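Local coordinates for hydrogenase expression/formation protein HypE (Desulfovibrio vulgaris subsp. vulgaris, PDB 2Z1U) that binds ATP and magnesium and, as a hydrogenase maturation protein of the HypE family, probably dehydrates a carbamoyl group to supply cyanide ligands for [NiFe] hydrogenases, at residues S83-R88 with V205-L210; S158-A162 with I233-S237; I215-P221 with K273-P279. Residues are numbered along the deposited sequence.

In the fold
From the N terminus, residues 83-88 come first, at the turn into strand 87-99; helix 202-212 returns to them and closes contact 1. Before that loop is complete, 158-162 has opened contact 2, which closes only at 233-237 of helix 225-237, so the two cross. Contact 3 starts after contact 1 has closed, pairing strands 217-219 and 275-278, and crosses contact 2. Met84 and Val205 of contact 1 pack on Leu218 of contact 3, while Ser158 and Arg161 of contact 2 meet its His216. Contact 1 ties the start of strand 87-99 to helix 202-212, contact 2 the 158-162 loop to helix 225-237, and contact 3 pairs the edge strand lying between these helices in sequence; all three touch the second subunit.

Contact 1 (S83-R88 with V205-L210); sequences SMLGAR and VEKLVL
Residues 83-86 form a type I beta turn, closed by Gly86 N to Ser83 O (2.8 Å), that carries the end of helix 70-83 into strand 87-99, which starts at Ala87. Residues 205-210 are helical, part of helix 202-212, with a wider pi-type turn at 208-210. The contact joins the N-terminal and C-terminal halves of a PurM-like (AIR synthase-related) fold. CA atoms approach most closely at Ser83-Val205 (6.4 Å), Gly86-Val209 (6.3 Å) and Arg88-Glu206 (6.8 Å).

Val205 (chi1 t) points at the turn, its CG1 3.2 Å from Ser83 O and its CG2 3.9 Å from Ser83 CB. Met84 starts away from the helix, but its m, m, p rotamer brings CE back to 3.8 Å from Val205 CG2; the same side chain lies about 5 Å from a bound magnesium ion. Gly86 has positive phi (66°) and passes its CA 4.0 Å from Val209 CG2, where a CB would reach to about 3.5 Å from that methyl. Val209 also packs on Leu152 and Val153.

At the more exposed end, Arg88 and Glu206 (both chi1 t) form a salt bridge. Leu210 CD1 approaches Arg88 NH2 to 4.3 Å. Arg88 NE donates almost linearly to Glu206 OE1 at 3.0 Å, and Arg88 NH2 reaches Glu206 OE2 at 3.1 Å in a weak, bent hydrogen bond.

Contact 2 (S158-A162 with I233-S237); sequences SGDRA and IAGQS
A turn without regular secondary structure, 158-162, lies against residues 233-237, in the C-terminal part of helix 225-237. Ser158 is extended (phi/psi -160/144); Gly159 (-56/-27) and Asp160 (-91/11) then bend the chain so that Arg161 N is satisfied by Ser158 O at 3.0 Å. The CA of Gly159 sits 5.0 Å from that of Ile233, and the CA of Asp160 4.0 Å from that of Ser237.

Ser237 does most of the joining. Its hydroxyl, set by chi1 m, donates to Gly159 O (OG to O 2.7 Å) and accepts from Ala162 N (N to OG 3.0 Å), so one hydroxyl satisfies both a carbonyl and an amide of the 158-162 backbone. Its own amide stays in the helix, Ser237 N to Ile233 O at 2.8 Å. A water bridges the two segments, 2.6 Å from Ala162 O and 2.8 Å from Ser237 O. Gln236 O receives a CA-H...O contact from Asp160 CA at 3.6 Å. Ser158 OG has two acceptors in reach, Asp160 OD1 at 2.8 Å and Asn40 OD1 of the second subunit. Arg161 points its CB away from the helix, and its NH1 is hydrogen-bonded to Ala156 O.

Gly159 leaves room for Gln236, whose side chain a CB would strike. Apolar closure comes from Ala162 CB on Ile233 CG2 (3.8 Å), both also packing on Val217 and Ile277. The result is local packing in a PurM-like alpha/beta fold: the loop between strands 141-151 and 167-170 is clasped to the C-terminal part of helix 225-237 beside the dimer interface.

Contact 3 (I215-P221 with K273-P279); sequences IHVLRDP and KLICILP. With MG (magnesium ion), chain C.
Strands 217-219 and 275-278 run antiparallel (174°, axes 4.8 Å apart) at one edge of the C-terminal mixed sheet, and a classic beta bulge opens the pairing. His216 and Val217 both face Ile277: Val217 N to Ile277 O is 2.9 Å and nearly straight, while His216 N reaches the same oxygen at 2.9 Å but weakly. Ile277 N returns to Val217 O (2.9 Å), and the second hydrogen-bonded pair joins Arg219 N to Ile275 O (3.2 Å) and Ile275 N to Arg219 O (2.8 Å). Leu218 and Cys276 form the non-hydrogen-bonded pair between them.

Val217 and Ile277 meet CB to CB at 3.9 Å on the face covered by helix 225-237. There Ile275 extends CD1 to Pro221 CG (3.7 Å), filling the space beneath the ring, and Thr229 packs on both residues. On the face of Leu218 and Cys276, toward helix 202-212, Leu218 CD2 settles on Cys276 CB (4.0 Å) and Leu274 CD1 (4.4 Å), with Val205 touching both leucines. Ile215 reaches over with CD1 3.6 Å from Leu278 CD1. Beyond the bulge, Pro279 CD rests over the His216 ring, 3.6 Å from its centroid, a CH-pi contact.

Arg219 bridges to Asp41 of the second subunit, which with Asp81 and Asp220 binds magnesium at the ATP site. Asp220, directly after the strand, reaches the metal with OD1 1.9 Å from MG; a water 2.5 Å from MG lies 2.7 Å from Asp220 O.

Contact 1 (S83-R88 with V205-L210)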
ATOM      1  N   SER A  83       4.602 -14.142   4.614  1.00 48.28           N
ATOM      2  CA  SER A  83       5.123 -15.448   5.067  1.00 48.54           C
ATOM      3  C   SER A  83       4.459 -15.991   6.328  1.00 49.16           C
ATOM      4  O   SER A  83       4.317 -17.215   6.479  1.00 49.03           O
ATOM      5  CB  SER A  83       6.651 -15.415   5.267  1.00 48.14           C
ATOM      6  OG  SER A  83       7.336 -15.120   4.041  1.00 48.21           O
ATOM      7  N   MET A  84       4.059 -15.092   7.234  1.00 49.59           N
ATOM      8  CA  MET A  84       3.432 -15.510   8.509  1.00 49.97           C
ATOM      9  C   MET A  84       2.143 -16.312   8.330  1.00 49.90           C
ATOM     10  O   MET A  84       1.761 -17.059   9.217  1.00 51.01           O
ATOM     11  CB  MET A  84       3.182 -14.304   9.428  1.00 49.27           C
ATOM     12  CG  MET A  84       4.419 -13.488   9.813  1.00 50.20           C
ATOM     13  SD  MET A  84       5.751 -14.420  10.616  1.00 50.15           S
ATOM     14  CE  MET A  84       6.732 -15.016   9.222  1.00 49.74           C
ATOM     15  N   LEU A  85       1.470 -16.150   7.191  1.00 50.25           N
ATOM     16  CA  LEU A  85       0.302 -16.969   6.878  1.00 50.28           C
ATOM     17  C   LEU A  85       0.671 -18.259   6.140  1.00 50.73           C
ATOM     18  O   LEU A  85      -0.178 -18.865   5.485  1.00 50.98           O
ATOM     19  CB  LEU A  85      -0.708 -16.169   6.055  1.00 50.35           C
ATOM     20  CG  LEU A  85      -2.152 -16.196   6.565  1.00 50.63           C
ATOM     21  CD1 LEU A  85      -2.264 -15.442   7.901  1.00 51.44           C
ATOM     22  CD2 LEU A  85      -3.108 -15.609   5.525  1.00 49.75           C
ATOM     23  N   GLY A  86       1.929 -18.685   6.245  1.00 50.62           N
ATOM     24  CA  GLY A  86       2.358 -19.943   5.640  1.00 50.04           C
ATOM     25  C   GLY A  86       2.275 -19.859   4.131  1.00 50.08           C
ATOM     26  O   GLY A  86       1.931 -20.840   3.467  1.00 49.95           O
ATOM     27  N   ALA A  87       2.589 -18.679   3.595  1.00 49.97           N
ATOM     28  CA  ALA A  87       2.517 -18.416   2.165  1.00 50.02           C
ATOM     29  C   ALA A  87       3.881 -18.103   1.562  1.00 50.21           C
ATOM     30  O   ALA A  87       4.813 -17.716   2.269  1.00 50.70           O
ATOM     31  CB  ALA A  87       1.537 -17.281   1.881  1.00 49.81           C
ATOM     32  N   ARG A  88       3.984 -18.300   0.249  1.00 50.16           N
ATOM     33  CA  ARG A  88       5.165 -17.962  -0.519  1.00 50.23           C
ATOM     34  C   ARG A  88       4.922 -16.570  -1.129  1.00 50.35           C
ATOM     35  O   ARG A  88       4.115 -16.439  -2.038  1.00 51.01           O
ATOM     36  CB  ARG A  88       5.365 -19.022  -1.628  1.00 50.33           C
ATOM     37  CG  ARG A  88       6.520 -18.772  -2.565  1.00 48.83           C
ATOM     38  CD  ARG A  88       6.532 -19.826  -3.675  1.00 51.14           C
ATOM     39  NE  ARG A  88       6.842 -21.143  -3.119  1.00 51.46           N
ATOM     40  CZ  ARG A  88       6.415 -22.293  -3.626  1.00 55.39           C
ATOM     41  NH1 ARG A  88       5.656 -22.303  -4.717  1.00 55.87           N
ATOM     42  NH2 ARG A  88       6.764 -23.439  -3.054  1.00 54.95           N
ATOM     43  N   VAL A 205      10.467 -19.981   6.470  1.00 48.53           N
ATOM     44  CA  VAL A 205       9.033 -20.306   6.589  1.00 48.14           C
ATOM     45  C   VAL A 205       8.604 -21.390   5.598  1.00 48.35           C
ATOM     46  O   VAL A 205       7.900 -22.320   5.971  1.00 47.04           O
ATOM     47  CB  VAL A 205       8.107 -19.062   6.451  1.00 49.37           C
ATOM     48  CG1 VAL A 205       6.632 -19.472   6.394  1.00 49.81           C
ATOM     49  CG2 VAL A 205       8.309 -18.099   7.623  1.00 46.12           C
ATOM     50  N   GLU A 206       9.020 -21.263   4.334  1.00 48.20           N
ATOM     51  CA  GLU A 206       8.700 -22.283   3.344  1.00 48.44           C
ATOM     52  C   GLU A 206       9.155 -23.682   3.818  1.00 48.26           C
ATOM     53  O   GLU A 206       8.367 -24.641   3.786  1.00 47.73           O
ATOM     54  CB  GLU A 206       9.263 -21.913   1.953  1.00 48.45           C
ATOM     55  CG  GLU A 206       9.027 -23.009   0.888  1.00 49.63           C
ATOM     56  CD  GLU A 206       9.051 -22.497  -0.539  1.00 50.18           C
ATOM     57  OE1 GLU A 206       8.665 -21.334  -0.768  1.00 53.16           O
ATOM     58  OE2 GLU A 206       9.424 -23.273  -1.448  1.00 54.57           O
ATOM     59  N   LYS A 207      10.398 -23.792   4.296  1.00 48.17           N
ATOM     60  CA  LYS A 207      10.915 -25.081   4.761  1.00 48.57           C
ATOM     61  C   LYS A 207      10.179 -25.570   6.006  1.00 48.60           C
ATOM     62  O   LYS A 207       9.926 -26.764   6.136  1.00 48.64           O
ATOM     63  CB  LYS A 207      12.424 -25.056   5.015  1.00 48.67           C
ATOM     64  CG  LYS A 207      12.999 -26.458   5.182  1.00 48.60           C
ATOM     65  CD  LYS A 207      14.496 -26.467   5.414  1.00 48.89           C
ATOM     66  CE  LYS A 207      15.036 -27.885   5.243  1.00 47.92           C
ATOM     67  NZ  LYS A 207      16.505 -27.928   5.426  1.00 48.00           N
ATOM     68  N   LEU A 208       9.821 -24.652   6.908  1.00 48.44           N
ATOM     69  CA  LEU A 208       9.043 -25.011   8.091  1.00 48.63           C
ATOM     70  C   LEU A 208       7.713 -25.638   7.698  1.00 48.88           C
ATOM     71  O   LEU A 208       7.350 -26.705   8.183  1.00 49.01           O
ATOM     72  CB  LEU A 208       8.767 -23.780   8.954  1.00 47.78           C
ATOM     73  CG  LEU A 208       9.872 -23.254   9.871  1.00 47.42           C
ATOM     74  CD1 LEU A 208       9.378 -21.987  10.575  1.00 50.05           C
ATOM     75  CD2 LEU A 208      10.332 -24.313  10.896  1.00 47.54           C
ATOM     76  N   VAL A 209       6.998 -24.954   6.815  1.00 48.57           N
ATOM     77  CA  VAL A 209       5.631 -25.298   6.484  1.00 49.98           C
ATOM     78  C   VAL A 209       5.544 -26.584   5.633  1.00 50.46           C
ATOM     79  O   VAL A 209       4.720 -27.478   5.906  1.00 50.88           O
ATOM     80  CB  VAL A 209       4.930 -24.036   5.891  1.00 50.16           C
ATOM     81  CG1 VAL A 209       4.064 -24.324   4.697  1.00 52.24           C
ATOM     82  CG2 VAL A 209       4.200 -23.253   7.017  1.00 50.82           C
ATOM     83  N   LEU A 210       6.454 -26.710   4.668  1.00 50.47           N
ATOM     84  CA  LEU A 210       6.473 -27.855   3.751  1.00 50.59           C
ATOM     85  C   LEU A 210       7.237 -29.090   4.221  1.00 50.93           C
ATOM     86  O   LEU A 210       6.890 -30.204   3.826  1.00 50.99           O
ATOM     87  CB  LEU A 210       6.994 -27.427   2.376  1.00 50.71           C
ATOM     88  CG  LEU A 210       6.210 -26.317   1.685  1.00 51.11           C
ATOM     89  CD1 LEU A 210       6.940 -25.902   0.430  1.00 52.18           C
ATOM     90  CD2 LEU A 210       4.794 -26.773   1.373  1.00 52.43           C
TER

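Contact 2 (S158-A162 with I233-S237)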
ATOM      1  N   SER A 158      -2.031 -19.313  11.850  1.00 53.70           N
ATOM      2  CA  SER A 158      -2.991 -18.283  12.214  1.00 53.97           C
ATOM      3  C   SER A 158      -2.871 -17.985  13.708  1.00 53.65           C
ATOM      4  O   SER A 158      -2.632 -18.891  14.504  1.00 53.58           O
ATOM      5  CB  SER A 158      -4.405 -18.760  11.887  1.00 54.02           C
ATOM      6  OG  SER A 158      -5.360 -17.758  12.193  1.00 57.59           O
ATOM      7  N   GLY A 159      -3.046 -16.720  14.086  1.00 53.60           N
ATOM      8  CA  GLY A 159      -2.912 -16.291  15.486  1.00 53.43           C
ATOM      9  C   GLY A 159      -3.801 -17.052  16.459  1.00 53.95           C
ATOM     10  O   GLY A 159      -3.461 -17.191  17.639  1.00 53.77           O
ATOM     11  N   ASP A 160      -4.924 -17.563  15.954  1.00 54.26           N
ATOM     12  CA  ASP A 160      -5.903 -18.282  16.775  1.00 55.11           C
ATOM     13  C   ASP A 160      -5.694 -19.801  16.865  1.00 55.42           C
ATOM     14  O   ASP A 160      -6.553 -20.519  17.390  1.00 55.31           O
ATOM     15  CB  ASP A 160      -7.341 -17.934  16.335  1.00 55.41           C
ATOM     16  CG  ASP A 160      -7.700 -18.469  14.954  1.00 56.40           C
ATOM     17  OD1 ASP A 160      -6.826 -18.986  14.221  1.00 58.64           O
ATOM     18  OD2 ASP A 160      -8.885 -18.353  14.589  1.00 58.54           O
ATOM     19  N   ARG A 161      -4.547 -20.288  16.390  1.00 55.64           N
ATOM     20  CA  ARG A 161      -4.307 -21.740  16.314  1.00 55.22           C
ATOM     21  C   ARG A 161      -3.313 -22.330  17.328  1.00 55.44           C
ATOM     22  O   ARG A 161      -3.006 -23.536  17.271  1.00 55.23           O
ATOM     23  CB  ARG A 161      -3.917 -22.125  14.873  1.00 55.61           C
ATOM     24  CG  ARG A 161      -5.045 -21.922  13.850  1.00 55.08           C
ATOM     25  CD  ARG A 161      -4.763 -22.616  12.502  1.00 55.30           C
ATOM     26  NE  ARG A 161      -4.610 -24.057  12.680  1.00 55.63           N
ATOM     27  CZ  ARG A 161      -3.596 -24.794  12.223  1.00 55.51           C
ATOM     28  NH1 ARG A 161      -2.625 -24.245  11.499  1.00 52.87           N
ATOM     29  NH2 ARG A 161      -3.570 -26.099  12.490  1.00 53.26           N
ATOM     30  N   ALA A 162      -2.825 -21.505  18.260  1.00 55.12           N
ATOM     31  CA  ALA A 162      -1.991 -22.004  19.355  1.00 55.40           C
ATOM     32  C   ALA A 162      -2.857 -22.868  20.268  1.00 55.72           C
ATOM     33  O   ALA A 162      -3.951 -22.461  20.655  1.00 55.74           O
ATOM     34  CB  ALA A 162      -1.370 -20.865  20.144  1.00 55.12           C
ATOM     35  N   ILE A 233      -1.273 -13.531  20.383  1.00 51.41           N
ATOM     36  CA  ILE A 233      -1.493 -14.941  20.106  1.00 51.39           C
ATOM     37  C   ILE A 233      -2.267 -15.584  21.266  1.00 51.43           C
ATOM     38  O   ILE A 233      -3.273 -16.262  21.043  1.00 51.58           O
ATOM     39  CB  ILE A 233      -0.165 -15.671  19.843  1.00 51.32           C
ATOM     40  CG1 ILE A 233       0.475 -15.177  18.529  1.00 52.77           C
ATOM     41  CG2 ILE A 233      -0.361 -17.182  19.921  1.00 50.58           C
ATOM     42  CD1 ILE A 233       2.005 -15.369  18.461  1.00 52.80           C
ATOM     43  N   ALA A 234      -1.814 -15.376  22.499  1.00 51.15           N
ATOM     44  CA  ALA A 234      -2.562 -15.884  23.653  1.00 50.99           C
ATOM     45  C   ALA A 234      -4.039 -15.451  23.623  1.00 51.25           C
ATOM     46  O   ALA A 234      -4.929 -16.267  23.882  1.00 51.79           O
ATOM     47  CB  ALA A 234      -1.883 -15.484  24.963  1.00 50.71           C
ATOM     48  N   GLY A 235      -4.293 -14.183  23.295  1.00 50.64           N
ATOM     49  CA  GLY A 235      -5.652 -13.652  23.191  1.00 50.59           C
ATOM     50  C   GLY A 235      -6.484 -14.249  22.063  1.00 50.87           C
ATOM     51  O   GLY A 235      -7.631 -14.640  22.277  1.00 51.37           O
ATOM     52  N   GLN A 236      -5.902 -14.340  20.869  1.00 50.28           N
ATOM     53  CA  GLN A 236      -6.578 -14.923  19.703  1.00 50.16           C
ATOM     54  C   GLN A 236      -6.824 -16.411  19.908  1.00 49.72           C
ATOM     55  O   GLN A 236      -7.835 -16.933  19.461  1.00 49.69           O
ATOM     56  CB  GLN A 236      -5.750 -14.730  18.425  1.00 49.14           C
ATOM     57  CG  GLN A 236      -5.683 -13.291  17.925  1.00 49.67           C
ATOM     58  CD  GLN A 236      -5.075 -13.173  16.549  1.00 50.36           C
ATOM     59  OE1 GLN A 236      -5.783 -12.918  15.577  1.00 55.34           O
ATOM     60  NE2 GLN A 236      -3.766 -13.316  16.458  1.00 49.34           N
ATOM     61  N   SER A 237      -5.885 -17.093  20.557  1.00 50.15           N
ATOM     62  CA  SER A 237      -6.011 -18.532  20.795  1.00 50.81           C
ATOM     63  C   SER A 237      -6.726 -18.850  22.109  1.00 51.48           C
ATOM     64  O   SER A 237      -6.999 -20.009  22.408  1.00 51.32           O
ATOM     65  CB  SER A 237      -4.642 -19.217  20.753  1.00 50.41           C
ATOM     66  OG  SER A 237      -4.016 -19.010  19.495  1.00 52.29           O
TER
HETATM   67  O   HOH W   1      -5.874 -22.550  22.464  1.00 54.88           O

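Contact 3 (I215-P221 with K273-P279)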
ATOM      1  N   ILE A 215       2.449 -26.478  11.378  1.00 52.04           N
ATOM      2  CA  ILE A 215       2.747 -25.200  12.018  1.00 51.43           C
ATOM      3  C   ILE A 215       1.435 -24.536  12.441  1.00 51.35           C
ATOM      4  O   ILE A 215       0.556 -24.286  11.597  1.00 51.55           O
ATOM      5  CB  ILE A 215       3.543 -24.243  11.072  1.00 51.35           C
ATOM      6  CG1 ILE A 215       4.797 -24.933  10.496  1.00 50.76           C
ATOM      7  CG2 ILE A 215       3.892 -22.941  11.804  1.00 50.95           C
ATOM      8  CD1 ILE A 215       5.796 -25.500  11.544  1.00 50.78           C
ATOM      9  N   HIS A 216       1.298 -24.251  13.736  1.00 50.74           N
ATOM     10  CA  HIS A 216       0.082 -23.604  14.227  1.00 50.19           C
ATOM     11  C   HIS A 216       0.080 -22.089  14.069  1.00 49.76           C
ATOM     12  O   HIS A 216      -0.888 -21.539  13.561  1.00 49.64           O
ATOM     13  CB  HIS A 216      -0.221 -23.990  15.677  1.00 49.73           C
ATOM     14  CG  HIS A 216      -0.629 -25.420  15.849  1.00 49.85           C
ATOM     15  ND1 HIS A 216      -0.778 -25.999  17.090  1.00 49.82           N
ATOM     16  CD2 HIS A 216      -0.922 -26.384  14.944  1.00 49.79           C
ATOM     17  CE1 HIS A 216      -1.143 -27.261  16.942  1.00 50.83           C
ATOM     18  NE2 HIS A 216      -1.238 -27.519  15.651  1.00 50.43           N
ATOM     19  N   VAL A 217       1.144 -21.425  14.540  1.00 49.89           N
ATOM     20  CA  VAL A 217       1.248 -19.953  14.503  1.00 49.41           C
ATOM     21  C   VAL A 217       2.627 -19.466  14.070  1.00 49.89           C
ATOM     22  O   VAL A 217       3.654 -19.990  14.506  1.00 50.27           O
ATOM     23  CB  VAL A 217       0.940 -19.269  15.873  1.00 49.48           C
ATOM     24  CG1 VAL A 217       0.587 -17.775  15.663  1.00 47.93           C
ATOM     25  CG2 VAL A 217      -0.183 -19.977  16.611  1.00 50.45           C
ATOM     26  N   LEU A 218       2.630 -18.453  13.208  1.00 49.46           N
ATOM     27  CA  LEU A 218       3.829 -17.690  12.891  1.00 50.21           C
ATOM     28  C   LEU A 218       3.482 -16.224  13.086  1.00 50.40           C
ATOM     29  O   LEU A 218       2.400 -15.783  12.685  1.00 51.10           O
ATOM     30  CB  LEU A 218       4.274 -17.922  11.429  1.00 48.83           C
ATOM     31  CG  LEU A 218       4.677 -19.327  10.959  1.00 49.48           C
ATOM     32  CD1 LEU A 218       4.773 -19.391   9.413  1.00 48.73           C
ATOM     33  CD2 LEU A 218       5.979 -19.812  11.605  1.00 48.76           C
ATOM     34  N   ARG A 219       4.376 -15.473  13.719  1.00 50.74           N
ATOM     35  CA  ARG A 219       4.205 -14.016  13.806  1.00 50.39           C
ATOM     36  C   ARG A 219       5.569 -13.352  13.975  1.00 50.82           C
ATOM     37  O   ARG A 219       6.462 -13.914  14.615  1.00 50.02           O
ATOM     38  CB  ARG A 219       3.245 -13.610  14.949  1.00 50.20           C
ATOM     39  CG  ARG A 219       2.914 -12.107  14.953  1.00 49.53           C
ATOM     40  CD  ARG A 219       1.538 -11.830  15.469  1.00 51.14           C
ATOM     41  NE  ARG A 219       0.480 -12.409  14.632  1.00 51.24           N
ATOM     42  CZ  ARG A 219      -0.789 -12.514  15.027  1.00 52.53           C
ATOM     43  NH1 ARG A 219      -1.148 -12.055  16.222  1.00 51.20           N
ATOM     44  NH2 ARG A 219      -1.708 -13.053  14.232  1.00 50.56           N
ATOM     45  N   ASP A 220       5.703 -12.139  13.446  1.00 51.46           N
ATOM     46  CA  ASP A 220       6.951 -11.393  13.565  1.00 53.04           C
ATOM     47  C   ASP A 220       6.816 -10.358  14.689  1.00 52.37           C
ATOM     48  O   ASP A 220       5.920  -9.513  14.660  1.00 53.54           O
ATOM     49  CB  ASP A 220       7.305 -10.732  12.221  1.00 54.35           C
ATOM     50  CG  ASP A 220       6.184  -9.920  11.676  1.00 57.35           C
ATOM     51  OD1 ASP A 220       5.001 -10.238  11.944  1.00 61.53           O
ATOM     52  OD2 ASP A 220       6.466  -8.927  11.002  1.00 66.71           O
ATOM     53  N   PRO A 221       7.668 -10.463  15.732  1.00 51.93           N
ATOM     54  CA  PRO A 221       7.564  -9.502  16.856  1.00 50.58           C
ATOM     55  C   PRO A 221       8.134  -8.129  16.516  1.00 49.64           C
ATOM     56  O   PRO A 221       9.275  -7.803  16.895  1.00 48.68           O
ATOM     57  CB  PRO A 221       8.355 -10.179  17.983  1.00 50.78           C
ATOM     58  CG  PRO A 221       9.386 -11.041  17.245  1.00 51.02           C
ATOM     59  CD  PRO A 221       8.738 -11.459  15.932  1.00 50.96           C
ATOM     60  N   LYS A 273      12.969 -11.426  12.637  1.00 49.06           N
ATOM     61  CA  LYS A 273      12.722 -12.495  13.633  1.00 48.39           C
ATOM     62  C   LYS A 273      11.293 -13.015  13.500  1.00 49.08           C
ATOM     63  O   LYS A 273      10.402 -12.273  13.078  1.00 47.97           O
ATOM     64  CB  LYS A 273      12.869 -11.936  15.076  1.00 48.38           C
ATOM     65  CG  LYS A 273      14.257 -11.424  15.400  1.00 46.27           C
ATOM     66  CD  LYS A 273      15.243 -12.575  15.539  1.00 46.82           C
ATOM     67  CE  LYS A 273      16.642 -12.161  15.129  1.00 46.66           C
ATOM     68  NZ  LYS A 273      16.970 -10.792  15.652  1.00 45.49           N
ATOM     69  N   LEU A 274      11.067 -14.267  13.884  1.00 49.38           N
ATOM     70  CA  LEU A 274       9.697 -14.774  13.992  1.00 50.01           C
ATOM     71  C   LEU A 274       9.512 -15.622  15.240  1.00 50.29           C
ATOM     72  O   LEU A 274      10.473 -16.149  15.800  1.00 50.78           O
ATOM     73  CB  LEU A 274       9.289 -15.582  12.739  1.00 50.33           C
ATOM     74  CG  LEU A 274      10.053 -16.868  12.350  1.00 50.16           C
ATOM     75  CD1 LEU A 274       9.688 -18.115  13.184  1.00 48.43           C
ATOM     76  CD2 LEU A 274       9.829 -17.164  10.856  1.00 49.87           C
ATOM     77  N   ILE A 275       8.254 -15.741  15.651  1.00 49.87           N
ATOM     78  CA  ILE A 275       7.817 -16.693  16.640  1.00 50.05           C
ATOM     79  C   ILE A 275       7.144 -17.833  15.888  1.00 50.26           C
ATOM     80  O   ILE A 275       6.353 -17.599  14.977  1.00 49.91           O
ATOM     81  CB  ILE A 275       6.805 -16.047  17.642  1.00 50.36           C
ATOM     82  CG1 ILE A 275       7.530 -15.044  18.535  1.00 51.77           C
ATOM     83  CG2 ILE A 275       6.121 -17.102  18.530  1.00 50.23           C
ATOM     84  CD1 ILE A 275       7.022 -13.632  18.415  1.00 58.04           C
ATOM     85  N   CYS A 276       7.463 -19.062  16.280  1.00 50.61           N
ATOM     86  CA  CYS A 276       6.853 -20.228  15.683  1.00 50.33           C
ATOM     87  C   CYS A 276       6.245 -21.102  16.775  1.00 49.66           C
ATOM     88  O   CYS A 276       6.932 -21.542  17.693  1.00 48.59           O
ATOM     89  CB  CYS A 276       7.894 -21.012  14.863  1.00 50.44           C
ATOM     90  SG  CYS A 276       7.345 -22.615  14.241  1.00 53.41           S
ATOM     91  N   ILE A 277       4.946 -21.350  16.655  1.00 49.79           N
ATOM     92  CA  ILE A 277       4.217 -22.181  17.623  1.00 49.69           C
ATOM     93  C   ILE A 277       3.653 -23.394  16.881  1.00 49.94           C
ATOM     94  O   ILE A 277       3.067 -23.245  15.803  1.00 50.38           O
ATOM     95  CB  ILE A 277       3.125 -21.351  18.365  1.00 49.36           C
ATOM     96  CG1 ILE A 277       3.797 -20.228  19.164  1.00 49.58           C
ATOM     97  CG2 ILE A 277       2.302 -22.232  19.325  1.00 49.03           C
ATOM     98  CD1 ILE A 277       2.869 -19.147  19.705  1.00 48.68           C
ATOM     99  N   LEU A 278       3.867 -24.580  17.456  1.00 50.69           N
ATOM    100  CA  LEU A 278       3.565 -25.871  16.833  1.00 51.09           C
ATOM    101  C   LEU A 278       3.575 -27.012  17.879  1.00 51.75           C
ATOM    102  O   LEU A 278       4.216 -26.882  18.928  1.00 51.80           O
ATOM    103  CB  LEU A 278       4.584 -26.160  15.713  1.00 51.35           C
ATOM    104  CG  LEU A 278       5.954 -26.808  16.009  1.00 50.94           C
ATOM    105  CD1 LEU A 278       6.633 -27.065  14.693  1.00 48.22           C
ATOM    106  CD2 LEU A 278       6.846 -25.960  16.915  1.00 50.57           C
ATOM    107  N   PRO A 279       2.902 -28.150  17.589  1.00 52.29           N
ATOM    108  CA  PRO A 279       2.913 -29.275  18.534  1.00 52.56           C
ATOM    109  C   PRO A 279       4.314 -29.707  18.960  1.00 53.37           C
ATOM    110  O   PRO A 279       5.277 -29.597  18.191  1.00 52.99           O
ATOM    111  CB  PRO A 279       2.258 -30.411  17.743  1.00 52.72           C
ATOM    112  CG  PRO A 279       1.389 -29.728  16.767  1.00 52.13           C
ATOM    113  CD  PRO A 279       2.106 -28.462  16.388  1.00 52.25           C
TER
HETATM  114 MG    MG C 344       3.625  -9.025  11.499  1.00 47.30          MG
HETATM  115  O   HOH W   2       3.494  -8.449  13.932  1.00 34.37           O